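Local coordinates for putative sugar binding protein (Geobacillus stearothermophilus, PDB 6GT9), which binds galactose and probably glucose in the cleft between two lobes, probably as the sugar-sensing part of a three-component system for galactan use, at residues V277-E282 with K287-V292; P269-Y274 with T293-K298; V231-H236 with I253-K258; A157-S162 with A222-G227; G143-E148 with V299-D304. All blocks are in the same frame, centred on the assembly; numbering follows the deposited sequence.

Contact 1. Residues V277-E282 with K287-V292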
# COMPACT_ATOMS: atom_id res chain seq x y z
N VAL A 277 11.38 -3.77 -11.74
CA VAL A 277 11.69 -4.44 -13.00
C VAL A 277 13.17 -4.27 -13.33
O VAL A 277 13.83 -5.21 -13.76
CB VAL A 277 10.79 -3.91 -14.13
CG1 VAL A 277 11.26 -4.45 -15.47
CG2 VAL A 277 9.31 -4.29 -13.89
N LYS A 278 13.72 -3.06 -13.11
CA LYS A 278 15.15 -2.85 -13.32
C LYS A 278 15.98 -3.73 -12.40
O LYS A 278 16.99 -4.29 -12.83
CB LYS A 278 15.53 -1.38 -13.11
CG LYS A 278 14.80 -0.37 -14.00
CD LYS A 278 15.10 -0.53 -15.48
CE LYS A 278 16.50 -0.02 -15.86
NZ LYS A 278 16.54 1.46 -16.03
N MET A 279 15.59 -3.83 -11.12
CA MET A 279 16.32 -4.72 -10.20
C MET A 279 16.26 -6.16 -10.68
O MET A 279 17.27 -6.87 -10.66
CB MET A 279 15.75 -4.64 -8.78
CG MET A 279 15.70 -3.28 -8.08
SD MET A 279 17.27 -2.74 -7.42
CE MET A 279 18.13 -2.24 -8.92
N MET A 280 15.07 -6.62 -11.10
CA MET A 280 14.93 -8.00 -11.56
C MET A 280 15.89 -8.30 -12.71
O MET A 280 16.50 -9.37 -12.75
CB MET A 280 13.48 -8.26 -11.97
CG MET A 280 13.24 -9.72 -12.36
SD MET A 280 13.54 -10.89 -11.01
CE MET A 280 12.06 -10.68 -10.03
N ALA A 281 16.04 -7.37 -13.65
CA ALA A 281 16.93 -7.59 -14.78
C ALA A 281 18.38 -7.69 -14.32
O ALA A 281 19.14 -8.51 -14.83
CB ALA A 281 16.77 -6.47 -15.81
N GLU A 282 18.76 -6.89 -13.32
CA GLU A 282 20.12 -6.97 -12.77
C GLU A 282 20.36 -8.31 -12.08
O GLU A 282 21.44 -8.88 -12.18
CB GLU A 282 20.34 -5.82 -11.79
CG GLU A 282 20.39 -4.46 -12.44
CD GLU A 282 21.71 -4.21 -13.15
OE1 GLU A 282 22.74 -4.02 -12.46
OE2 GLU A 282 21.72 -4.22 -14.40
N LYS A 287 23.98 -9.83 -11.14
CA LYS A 287 24.54 -8.63 -10.52
C LYS A 287 23.87 -8.34 -9.18
O LYS A 287 22.68 -8.59 -8.98
CB LYS A 287 24.38 -7.41 -11.44
CG LYS A 287 25.04 -7.59 -12.81
CD LYS A 287 24.98 -6.30 -13.61
CE LYS A 287 25.52 -6.48 -15.01
NZ LYS A 287 25.69 -5.19 -15.73
N ASP A 288 24.66 -7.79 -8.26
CA ASP A 288 24.13 -7.46 -6.93
C ASP A 288 23.20 -6.26 -6.98
O ASP A 288 23.38 -5.34 -7.78
CB ASP A 288 25.27 -7.16 -5.96
CG ASP A 288 26.19 -8.34 -5.74
OD1 ASP A 288 25.69 -9.47 -5.57
OD2 ASP A 288 27.41 -8.13 -5.74
N VAL A 289 22.21 -6.28 -6.10
CA VAL A 289 21.34 -5.13 -5.84
C VAL A 289 21.13 -5.00 -4.35
O VAL A 289 21.28 -5.97 -3.58
CB VAL A 289 19.98 -5.27 -6.56
CG1 VAL A 289 20.18 -5.57 -8.06
CG2 VAL A 289 19.16 -6.38 -5.92
N PRO A 290 20.80 -3.79 -3.89
CA PRO A 290 20.55 -3.58 -2.46
C PRO A 290 19.40 -4.46 -1.98
O PRO A 290 18.42 -4.64 -2.70
CB PRO A 290 20.18 -2.10 -2.37
CG PRO A 290 20.62 -1.48 -3.63
CD PRO A 290 20.58 -2.56 -4.67
N VAL A 291 19.52 -4.96 -0.75
CA VAL A 291 18.46 -5.79 -0.19
C VAL A 291 17.16 -4.99 -0.05
O VAL A 291 16.07 -5.50 -0.34
CB VAL A 291 18.89 -6.41 1.15
CG1 VAL A 291 17.72 -7.12 1.80
CG2 VAL A 291 20.03 -7.39 0.95
N VAL A 292 17.25 -3.74 0.38
CA VAL A 292 16.06 -2.90 0.57
C VAL A 292 16.26 -1.57 -0.13
O VAL A 292 17.27 -0.88 0.11
CB VAL A 292 15.73 -2.68 2.06
CG1 VAL A 292 14.62 -1.64 2.20
CG2 VAL A 292 15.33 -3.99 2.73

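Contact 2. Residues P269-Y274 with T293-K298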
# COMPACT_ATOMS: atom_id res chain seq x y z
N PRO A 269 4.28 4.73 -6.20
CA PRO A 269 3.94 3.46 -6.86
C PRO A 269 4.60 3.27 -8.22
O PRO A 269 5.10 2.17 -8.51
CB PRO A 269 2.40 3.53 -6.98
CG PRO A 269 2.03 4.99 -6.70
CD PRO A 269 3.08 5.49 -5.79
N TYR A 270 4.59 4.30 -9.08
CA TYR A 270 5.22 4.17 -10.38
C TYR A 270 6.69 3.80 -10.23
O TYR A 270 7.20 2.92 -10.94
CB TYR A 270 5.08 5.48 -11.17
CG TYR A 270 5.70 5.47 -12.55
CD1 TYR A 270 7.07 5.62 -12.73
CD2 TYR A 270 4.91 5.36 -13.69
CE1 TYR A 270 7.63 5.63 -13.98
CE2 TYR A 270 5.46 5.38 -14.95
CZ TYR A 270 6.82 5.51 -15.09
OH TYR A 270 7.37 5.52 -16.35
N GLU A 271 7.36 4.44 -9.28
CA GLU A 271 8.79 4.23 -9.11
C GLU A 271 9.09 2.83 -8.57
O GLU A 271 10.08 2.20 -8.98
CB GLU A 271 9.37 5.30 -8.19
CG GLU A 271 10.89 5.21 -8.04
CD GLU A 271 11.46 6.26 -7.10
OE1 GLU A 271 10.69 6.80 -6.26
OE2 GLU A 271 12.67 6.54 -7.19
N MET A 272 8.26 2.30 -7.66
CA MET A 272 8.58 0.95 -7.20
C MET A 272 8.36 -0.08 -8.31
O MET A 272 9.12 -1.05 -8.41
CB MET A 272 7.80 0.58 -5.92
CG MET A 272 6.36 0.98 -5.78
SD MET A 272 5.72 0.60 -4.10
CE MET A 272 5.65 2.21 -3.31
N GLY A 273 7.37 0.13 -9.18
CA GLY A 273 7.19 -0.77 -10.31
C GLY A 273 8.34 -0.68 -11.30
O GLY A 273 8.85 -1.71 -11.76
N TYR A 274 8.76 0.54 -11.62
CA TYR A 274 9.91 0.75 -12.51
C TYR A 274 11.18 0.16 -11.92
O TYR A 274 11.92 -0.57 -12.60
CB TYR A 274 10.07 2.25 -12.78
CG TYR A 274 11.11 2.61 -13.82
CD1 TYR A 274 10.77 2.68 -15.17
CD2 TYR A 274 12.44 2.89 -13.46
CE1 TYR A 274 11.71 3.01 -16.12
CE2 TYR A 274 13.38 3.22 -14.41
CZ TYR A 274 13.01 3.27 -15.74
OH TYR A 274 13.92 3.60 -16.71
N THR A 293 15.32 -1.20 -0.99
CA THR A 293 15.25 0.13 -1.58
C THR A 293 13.92 0.74 -1.14
O THR A 293 12.86 0.36 -1.67
CB THR A 293 15.36 0.07 -3.11
OG1 THR A 293 16.63 -0.49 -3.49
CG2 THR A 293 15.24 1.47 -3.71
N ASN A 294 13.96 1.67 -0.19
CA ASN A 294 12.74 2.32 0.29
C ASN A 294 12.47 3.56 -0.55
O ASN A 294 13.22 4.54 -0.48
CB ASN A 294 12.84 2.71 1.76
CG ASN A 294 12.76 1.53 2.68
OD1 ASN A 294 13.56 1.41 3.61
ND2 ASN A 294 11.82 0.62 2.43
N THR A 295 11.39 3.52 -1.33
CA THR A 295 10.99 4.70 -2.07
C THR A 295 10.46 5.76 -1.11
O THR A 295 10.06 5.47 0.03
CB THR A 295 9.97 4.33 -3.15
OG1 THR A 295 8.92 3.54 -2.58
CG2 THR A 295 10.66 3.51 -4.27
N GLU A 296 10.48 7.01 -1.57
CA GLU A 296 10.16 8.17 -0.73
C GLU A 296 8.79 8.05 -0.08
O GLU A 296 7.82 7.61 -0.71
CB GLU A 296 10.22 9.44 -1.60
CG GLU A 296 9.65 10.70 -0.97
CD GLU A 296 10.65 11.40 -0.08
OE1 GLU A 296 11.47 10.70 0.56
OE2 GLU A 296 10.64 12.65 -0.02
N THR A 297 8.69 8.46 1.19
CA THR A 297 7.41 8.65 1.86
C THR A 297 7.50 9.89 2.73
O THR A 297 8.56 10.22 3.27
CB THR A 297 6.96 7.41 2.69
OG1 THR A 297 5.60 7.57 3.14
CG2 THR A 297 7.86 7.20 3.90
N LYS A 298 6.38 10.60 2.83
CA LYS A 298 6.31 11.86 3.58
C LYS A 298 4.85 12.27 3.65
O LYS A 298 4.06 11.94 2.77
CB LYS A 298 7.11 12.98 2.89
CG LYS A 298 6.63 13.28 1.48
CD LYS A 298 7.12 14.64 0.99
CE LYS A 298 7.50 14.59 -0.48
NZ LYS A 298 7.73 15.94 -1.08
O HOH W 1 11.85 7.30 -4.01

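Contact 3. Residues V231-H236 with I253-K258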
# COMPACT_ATOMS: atom_id res chain seq x y z
N VAL A 231 -18.38 10.12 3.44
CA VAL A 231 -19.33 10.03 4.54
C VAL A 231 -19.33 11.31 5.36
O VAL A 231 -20.40 11.82 5.75
CB VAL A 231 -19.02 8.78 5.39
CG1 VAL A 231 -19.85 8.78 6.67
CG2 VAL A 231 -19.30 7.54 4.59
N VAL A 232 -18.15 11.87 5.63
CA VAL A 232 -18.06 13.11 6.40
C VAL A 232 -18.80 14.23 5.69
O VAL A 232 -19.54 15.01 6.32
CB VAL A 232 -16.58 13.47 6.64
CG1 VAL A 232 -16.43 14.90 7.18
CG2 VAL A 232 -15.95 12.47 7.59
N GLU A 233 -18.64 14.34 4.37
CA GLU A 233 -19.29 15.42 3.64
C GLU A 233 -20.80 15.25 3.60
O GLU A 233 -21.53 16.26 3.53
CB GLU A 233 -18.72 15.52 2.22
CG GLU A 233 -17.33 16.12 2.18
CD GLU A 233 -16.90 16.56 0.78
OE1 GLU A 233 -15.82 17.18 0.66
OE2 GLU A 233 -17.64 16.28 -0.19
N GLN A 234 -21.31 14.02 3.64
CA GLN A 234 -22.75 13.82 3.64
C GLN A 234 -23.40 14.29 4.93
O GLN A 234 -24.56 14.71 4.92
CB GLN A 234 -23.10 12.36 3.39
CG GLN A 234 -22.64 11.84 2.04
CD GLN A 234 -23.16 10.45 1.73
OE1 GLN A 234 -23.10 9.54 2.57
NE2 GLN A 234 -23.66 10.28 0.51
N PHE A 235 -22.68 14.20 6.05
CA PHE A 235 -23.18 14.82 7.28
C PHE A 235 -23.16 16.34 7.16
O PHE A 235 -24.13 17.01 7.55
CB PHE A 235 -22.35 14.37 8.48
CG PHE A 235 -22.70 12.99 8.98
CD1 PHE A 235 -23.80 12.80 9.80
CD2 PHE A 235 -21.91 11.90 8.64
CE1 PHE A 235 -24.11 11.54 10.27
CE2 PHE A 235 -22.22 10.64 9.11
CZ PHE A 235 -23.33 10.46 9.93
N HIS A 236 -22.08 16.89 6.61
CA HIS A 236 -21.85 18.33 6.59
C HIS A 236 -22.13 18.94 7.96
O HIS A 236 -23.00 19.79 8.14
CB HIS A 236 -22.69 19.02 5.50
CG HIS A 236 -22.15 20.36 5.11
ND1 HIS A 236 -22.30 21.48 5.90
CD2 HIS A 236 -21.45 20.76 4.03
CE1 HIS A 236 -21.72 22.52 5.32
NE2 HIS A 236 -21.20 22.10 4.18
N ILE A 253 -6.41 14.03 -3.72
CA ILE A 253 -5.90 15.39 -3.91
C ILE A 253 -7.05 16.39 -3.96
O ILE A 253 -6.96 17.48 -3.37
CB ILE A 253 -5.04 15.47 -5.19
CG1 ILE A 253 -3.81 14.55 -5.07
CG2 ILE A 253 -4.63 16.91 -5.47
CD1 ILE A 253 -2.98 14.79 -3.84
N ARG A 254 -8.13 16.03 -4.65
CA ARG A 254 -9.30 16.91 -4.71
C ARG A 254 -9.84 17.21 -3.32
O ARG A 254 -10.07 18.37 -2.96
CB ARG A 254 -10.38 16.26 -5.58
CG ARG A 254 -11.62 17.11 -5.72
CD ARG A 254 -11.24 18.50 -6.21
NE ARG A 254 -12.40 19.39 -6.25
CZ ARG A 254 -12.45 20.59 -5.68
NH1 ARG A 254 -11.39 21.07 -5.02
NH2 ARG A 254 -13.55 21.32 -5.77
N TYR A 255 -10.04 16.17 -2.50
CA TYR A 255 -10.54 16.36 -1.14
C TYR A 255 -9.57 17.18 -0.30
O TYR A 255 -9.99 17.98 0.55
CB TYR A 255 -10.78 15.00 -0.50
CG TYR A 255 -12.12 14.35 -0.80
CD1 TYR A 255 -13.31 15.04 -0.59
CD2 TYR A 255 -12.18 13.04 -1.27
CE1 TYR A 255 -14.54 14.43 -0.85
CE2 TYR A 255 -13.40 12.43 -1.54
CZ TYR A 255 -14.57 13.13 -1.32
OH TYR A 255 -15.78 12.53 -1.59
N LEU A 256 -8.27 16.96 -0.48
CA LEU A 256 -7.26 17.78 0.18
C LEU A 256 -7.39 19.24 -0.23
O LEU A 256 -7.28 20.14 0.61
CB LEU A 256 -5.87 17.24 -0.17
CG LEU A 256 -4.63 17.46 0.68
CD1 LEU A 256 -4.84 17.00 2.10
CD2 LEU A 256 -3.50 16.67 0.02
N GLN A 257 -7.63 19.48 -1.52
CA GLN A 257 -7.83 20.85 -1.97
C GLN A 257 -9.10 21.45 -1.38
O GLN A 257 -9.13 22.63 -1.01
CB GLN A 257 -7.87 20.89 -3.50
CG GLN A 257 -8.06 22.27 -4.11
CD GLN A 257 -6.85 23.18 -3.94
OE1 GLN A 257 -6.99 24.39 -3.73
NE2 GLN A 257 -5.65 22.60 -4.04
N LYS A 258 -10.16 20.64 -1.26
CA LYS A 258 -11.42 21.09 -0.68
C LYS A 258 -11.33 21.28 0.83
O LYS A 258 -12.24 21.90 1.40
CB LYS A 258 -12.54 20.10 -0.99
CG LYS A 258 -13.19 20.30 -2.34
CD LYS A 258 -13.97 19.06 -2.78
CE LYS A 258 -15.44 19.11 -2.40
NZ LYS A 258 -15.64 19.24 -0.92
O HOH W 2 -18.11 14.09 -1.09

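Contact 4. Residues A157-S162 with A222-G227. With GAL (beta-D-galactopyranose), chain E.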
# COMPACT_ATOMS: atom_id res chain seq x y z
N ALA A 157 -10.54 7.17 14.93
CA ALA A 157 -10.88 5.88 14.33
C ALA A 157 -9.94 5.60 13.17
O ALA A 157 -9.51 6.52 12.47
CB ALA A 157 -12.33 5.85 13.84
N ILE A 158 -9.66 4.32 12.95
CA ILE A 158 -8.73 3.85 11.93
C ILE A 158 -9.50 2.98 10.96
O ILE A 158 -10.24 2.08 11.38
CB ILE A 158 -7.56 3.05 12.53
CG1 ILE A 158 -6.72 3.94 13.44
CG2 ILE A 158 -6.70 2.42 11.40
CD1 ILE A 158 -5.52 3.23 14.08
N ILE A 159 -9.35 3.26 9.68
CA ILE A 159 -9.78 2.35 8.63
C ILE A 159 -8.52 1.82 7.95
O ILE A 159 -7.66 2.59 7.51
CB ILE A 159 -10.75 3.04 7.67
CG1 ILE A 159 -11.96 3.52 8.50
CG2 ILE A 159 -11.17 2.12 6.55
CD1 ILE A 159 -13.07 4.08 7.71
N THR A 160 -8.39 0.49 7.90
CA THR A 160 -7.21 -0.16 7.37
C THR A 160 -7.64 -1.14 6.28
O THR A 160 -8.76 -1.64 6.29
CB THR A 160 -6.41 -0.85 8.50
OG1 THR A 160 -5.14 -1.29 8.02
CG2 THR A 160 -7.18 -2.04 9.07
N GLY A 161 -6.74 -1.39 5.33
CA GLY A 161 -7.08 -2.29 4.23
C GLY A 161 -7.47 -3.68 4.70
O GLY A 161 -8.43 -4.27 4.20
N SER A 162 -6.73 -4.22 5.67
CA SER A 162 -7.04 -5.51 6.29
C SER A 162 -6.18 -5.64 7.53
O SER A 162 -5.15 -4.98 7.66
CB SER A 162 -6.79 -6.68 5.33
OG SER A 162 -5.42 -6.78 4.97
N ALA A 222 -5.05 3.20 -0.08
CA ALA A 222 -5.19 4.32 -1.02
C ALA A 222 -6.61 4.86 -1.14
O ALA A 222 -6.77 6.02 -1.53
CB ALA A 222 -4.69 3.91 -2.40
N LEU A 223 -7.63 4.06 -0.84
CA LEU A 223 -9.02 4.48 -1.02
C LEU A 223 -9.74 4.76 0.29
O LEU A 223 -10.90 5.18 0.27
CB LEU A 223 -9.78 3.41 -1.82
CG LEU A 223 -9.15 3.10 -3.18
CD1 LEU A 223 -9.78 1.87 -3.84
CD2 LEU A 223 -9.23 4.31 -4.10
N ASP A 224 -9.08 4.54 1.43
CA ASP A 224 -9.76 4.63 2.71
C ASP A 224 -10.23 6.06 3.00
O ASP A 224 -11.40 6.28 3.35
CB ASP A 224 -8.83 4.15 3.82
CG ASP A 224 -8.52 2.69 3.70
OD1 ASP A 224 -9.39 1.94 3.22
OD2 ASP A 224 -7.40 2.29 4.09
N ALA A 225 -9.33 7.03 2.88
CA ALA A 225 -9.71 8.41 3.22
C ALA A 225 -10.72 8.96 2.23
O ALA A 225 -11.52 9.84 2.58
CB ALA A 225 -8.46 9.29 3.27
N ILE A 226 -10.73 8.44 1.01
CA ILE A 226 -11.78 8.79 0.06
C ILE A 226 -13.13 8.29 0.56
O ILE A 226 -14.13 9.03 0.52
CB ILE A 226 -11.44 8.22 -1.33
CG1 ILE A 226 -10.24 8.97 -1.91
CG2 ILE A 226 -12.66 8.29 -2.26
CD1 ILE A 226 -9.56 8.22 -3.05
N GLY A 227 -13.18 7.05 1.06
CA GLY A 227 -14.42 6.55 1.63
C GLY A 227 -14.88 7.36 2.83
O GLY A 227 -16.06 7.68 2.96
C1 GAL E . -1.93 1.39 -0.94
C2 GAL E . -1.10 0.14 -0.76
C3 GAL E . -1.39 -0.90 -1.86
C4 GAL E . -2.88 -1.22 -1.88
C5 GAL E . -3.70 0.05 -1.97
C6 GAL E . -5.20 -0.20 -1.81
O1 GAL E . -1.65 2.31 0.10
O2 GAL E . 0.30 0.45 -0.82
O3 GAL E . -0.74 -2.10 -1.56
O4 GAL E . -3.25 -1.94 -0.70
O5 GAL E . -3.33 1.05 -0.93
O6 GAL E . -5.95 0.90 -2.27

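Contact 5. Residues G143-E148 with V299-D304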
# COMPACT_ATOMS: atom_id res chain seq x y z
N GLY A 143 1.29 9.29 12.21
CA GLY A 143 0.98 9.54 13.61
C GLY A 143 1.54 10.86 14.11
O GLY A 143 0.84 11.61 14.80
N ARG A 144 2.81 11.15 13.79
CA ARG A 144 3.37 12.46 14.10
C ARG A 144 2.51 13.57 13.52
O ARG A 144 2.23 14.57 14.20
CB ARG A 144 4.79 12.55 13.56
CG ARG A 144 5.84 11.80 14.38
CD ARG A 144 6.21 12.58 15.63
NE ARG A 144 7.37 12.00 16.31
CZ ARG A 144 7.27 11.22 17.39
NH1 ARG A 144 6.07 10.96 17.90
NH2 ARG A 144 8.36 10.72 17.95
N ALA A 145 2.08 13.40 12.27
CA ALA A 145 1.32 14.45 11.60
C ALA A 145 -0.01 14.72 12.29
O ALA A 145 -0.38 15.87 12.52
CB ALA A 145 1.09 14.06 10.13
N LEU A 146 -0.75 13.65 12.62
CA LEU A 146 -2.03 13.84 13.29
C LEU A 146 -1.84 14.51 14.65
O LEU A 146 -2.64 15.38 15.04
CB LEU A 146 -2.75 12.50 13.43
CG LEU A 146 -4.13 12.47 14.10
CD1 LEU A 146 -5.03 11.39 13.46
CD2 LEU A 146 -4.04 12.26 15.60
N ALA A 147 -0.79 14.12 15.38
CA ALA A 147 -0.53 14.72 16.69
C ALA A 147 -0.18 16.20 16.56
O ALA A 147 -0.60 17.01 17.39
CB ALA A 147 0.60 13.96 17.40
N GLU A 148 0.58 16.56 15.53
CA GLU A 148 0.91 17.96 15.29
C GLU A 148 -0.33 18.77 14.93
O GLU A 148 -0.59 19.83 15.52
CB GLU A 148 1.95 18.08 14.18
CG GLU A 148 3.38 17.77 14.59
CD GLU A 148 4.40 18.20 13.54
OE1 GLU A 148 5.07 17.32 12.94
OE2 GLU A 148 4.51 19.43 13.30
N VAL A 299 4.50 13.01 4.70
CA VAL A 299 3.15 13.54 4.82
C VAL A 299 3.09 14.87 4.08
O VAL A 299 3.99 15.70 4.21
CB VAL A 299 2.76 13.71 6.30
CG1 VAL A 299 1.34 14.29 6.42
CG2 VAL A 299 2.83 12.36 7.00
N ILE A 300 2.06 15.03 3.26
CA ILE A 300 1.82 16.30 2.60
C ILE A 300 0.45 16.81 3.04
O ILE A 300 -0.43 16.05 3.45
CB ILE A 300 1.88 16.20 1.06
CG1 ILE A 300 0.82 15.21 0.56
CG2 ILE A 300 3.29 15.81 0.62
CD1 ILE A 300 0.03 15.70 -0.63
N ARG A 301 0.29 18.13 2.96
CA ARG A 301 -0.95 18.81 3.28
C ARG A 301 -1.30 19.71 2.10
O ARG A 301 -0.58 19.76 1.10
CB ARG A 301 -0.82 19.61 4.59
CG ARG A 301 -0.48 18.74 5.80
CD ARG A 301 -0.02 19.56 6.99
NE ARG A 301 0.17 18.74 8.19
CZ ARG A 301 1.32 18.15 8.52
NH1 ARG A 301 2.37 18.27 7.72
NH2 ARG A 301 1.41 17.43 9.63
N LYS A 302 -2.43 20.42 2.23
CA LYS A 302 -2.90 21.30 1.16
C LYS A 302 -1.86 22.35 0.78
O LYS A 302 -1.80 22.76 -0.39
CB LYS A 302 -4.20 21.98 1.60
CG LYS A 302 -4.81 22.91 0.57
CD LYS A 302 -5.93 23.73 1.22
CE LYS A 302 -6.41 24.83 0.30
NZ LYS A 302 -6.99 24.29 -0.95
N LYS A 303 -1.03 22.80 1.73
CA LYS A 303 0.00 23.78 1.43
C LYS A 303 1.08 23.24 0.50
O LYS A 303 1.87 24.01 -0.04
CB LYS A 303 0.67 24.28 2.72
CG LYS A 303 1.50 23.22 3.43
CD LYS A 303 2.23 23.74 4.66
CE LYS A 303 1.27 24.25 5.72
NZ LYS A 303 0.08 23.36 5.91
N ASP A 304 1.13 21.93 0.30
CA ASP A 304 2.12 21.34 -0.57
C ASP A 304 1.62 21.17 -1.99
O ASP A 304 2.40 20.81 -2.87
CB ASP A 304 2.59 20.00 -0.01
CG ASP A 304 3.26 20.15 1.35
OD1 ASP A 304 4.39 20.68 1.38
OD2 ASP A 304 2.67 19.72 2.37
O HOH W 3 4.12 16.27 10.17

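Contact 1. Residues V277-E282 with K287-V292
Met279 and Val289 form the close-packed part of this contact between a helix and the chain that returns from its C-terminal end. The methionine chain, bent at both chi2 and chi3, curls so that SD lies 3.8 Å from Val289 CB, and CE reaches Val289 CG1 at 4.0 Å. Val289 CG1 also rests on the aliphatic root of Glu282, 3.7 Å from its CB. Behind this patch lies strand 129-132, where Val131 touches Met279 and Ala129 touches Val289. The setting is a lobe of the periplasmic binding protein fold: helix 269-284 packs on the parallel sheet, and residues 287-292 lead from it into the edge strand 292-294. At the turn, Lys287 N donates to Glu282 O over 2.9 Å, the N-H...O angle being 155°. The outer side is looser and more exposed. Glu282, bent at chi2 (-76°), lays OE1 3.4 Å from Lys287 CD, so the carboxylate meets the methylenes of the extended lysine, while OE2 and Lys287 NZ remain 4.3 Å apart, too far for a salt bridge. With an alanine here in place of Glu282, Lys287 would probably lose its nearby opposite charge and the carboxylate that its methylenes lie against. Pro290 CD completes the periphery, 4.3 Å from Met279 SD.

Contact 2. Residues P269-Y274 with T293-K298
Glu271 and Met272, neighbours in the first turn of helix 269-284, straddle Thr295 of the segment that follows edge strand 292-294 and runs on toward strand 298-301. Those two strands belong to different sheets of the periplasmic binding protein fold, so this is a lobe-to-lobe crossing, and the helix start packs against it. At the beginning of the helix, Pro269 faces away from the crossing and rests on Val48 of helix 43-59, while its carbonyl oxygen takes the backbone N-H of Gly273. Glu271 comes next. Its chain is fully stretched (chi1 -175°, chi2 -178°) and runs antiparallel alongside the Thr295 side chain, bringing OE1 to 3.8 Å from Thr295 CG2. The same oxygen accepts a hydrogen bond of 2.6 Å from a water, whose oxygen in turn accepts from Glu296 N at 2.8 Å; one carboxylate oxygen thus serves both as a packing surface and as a relay to the crossing backbone. A leucine in place of Glu271 would probably still touch the threonine methyl but would leave the water without its acceptor and weaken the tie to Glu296 N. Met272 follows on the buried side, also touching Val131 and Asp119, a galactose-binding residue. About 6 Å separates its side chain from the sugar at their nearest atoms. It comes in roughly perpendicular to the Thr295 side chain, the terminal methyl CE lying 3.6 Å from Thr295 OG1.

Contact 3. Residues V231-H236 with I253-K258
Glu233 reaches from helix 224-235 to Tyr255 and Lys258 on helix 250-258, joining two neighbouring helices that flank the mixed sheet of one lobe of the periplasmic binding protein fold. The backbones stay well apart, with Glu233 CA and Tyr255 CA separated by 10.0 Å, and the gap is spanned by side chains near the surface. The ionic part is a salt bridge: Lys258 NZ donates to Glu233 OE1 over 2.6 Å, meeting it from above the carboxylate, 35° out of the plane. Bends at chi3 and chi4 (93° and -59°) turn the lysine end toward the acid. OE1 is also hydrogen-bonded to Thr260 OG1, so one oxygen is gripped by two partners. The aromatic contact is edge-on: Glu233 OE1 lies in the plane of the Tyr255 ring, 3.4 Å from CE1, with carboxylate and ring turned 81° apart, an approach that would place the oxygen against the slightly positive rim of the ring. Ala229 and Lys230 of helix 224-235 also touch the tyrosine. A further link may run through solvent: a water is modelled implausibly close to Glu233 OE2, so that leg is doubtful, but it is hydrogen-bonded to Tyr255 OH at 2.8 Å.

Contact 4. Residues A157-S162 with A222-G227
Asp224 and Ile159 cross obliquely where strand 154-160 of the mixed sheet passes the start of helix 224-235, a buried junction in a Rossmann-like lobe of the periplasmic binding protein fold. The isoleucine presents CG2, set anti to its backbone nitrogen by the side-chain torsion (chi1 -59° to CG1), and this methyl lies 3.8 Å from Asp224 OD1 and 3.9 Å from Asp224 CG. The carboxylate therefore rests against a methyl group, while its other oxygen, OD2, lies 3.4 Å from Ile159 O. Those two are acceptors and make no bond with each other. The acid is instead held by serines outside the two segments: Ser193 OG bonds to OD1 and Ser221 OG to OD2, with a weak addition from Thr220 N, so both buried oxygens have partners and the carboxylate's rotation is probably fixed. Ser221 lines the sugar pocket, which makes Asp224 a second-shell residue. Two positions before it, Ala222 contacts the galactose directly. Its CB lies 3.3 Å from the sugar O6, and its backbone N-H makes a weak bond to that hydroxyl oxygen. The stronger bond of the pair runs from Ala222 N to the ring oxygen O5, 2.9 Å long with an N-H...O angle of 145°.

Contact 5. Residues G143-E148 with V299-D304
Helix 135-149 packs here against strand 298-301, the antiparallel edge strand of the mixed sheet in one lobe of the periplasmic binding protein fold. Ala145 is the helix residue that meets the strand. Its CB touches Val299 CG1 at 3.7 Å and CG2 at 4.0 Å, and so sits against both methyls of the valine. The same CB lies 3.4 Å from Arg301 NH2, whose guanidinium approaches it obliquely. Val299 CG1 also lies over one face of that group, toward its rim, while Ala145 O is at the edge, in plane. The arginine arrives there on a chain extended from CG to NE. Ile244 of strand 242-246 in the same sheet touches both Ala145 and Val299, closing the apolar side. Farther out, NH2 forms a salt bridge with Asp149, just beyond the helix segment, and donates to a water 3.0 Å away that itself donates to Glu148 OE1. Arg301 N bonds to Asp304 OD2 over 2.9 Å, nearly straight at 171° and on the anti lone pair. Small apolar groups thus let helix and strand come close, while Glu148, through water, and Asp149, directly, would tend to hold the arginine's positive charge at the helix end.

How the contacts relate
Residues 287-292, 293-298 and 299-304 run unbroken from one lobe to the other, so contacts 1, 2 and 5 are nested loops. Contacts 1 and 2 share helix 269-284, their centres 14 Å apart. In the other lobe, contacts 3 and 4 share helix 224-235, where Tyr255 CE2 packs 4.0 Å from Ile226 O; contact 3 also meets contact 5 through a probable hydrogen bond from Lys302 NZ to Gln257 O, 2.7 Å. The galactose lies between: contact 4 binds it directly and Met272 of contact 2 comes within about 6 Å of it, nearest atoms, while Tyr255 and Val299 stay about 14 and 13 Å away.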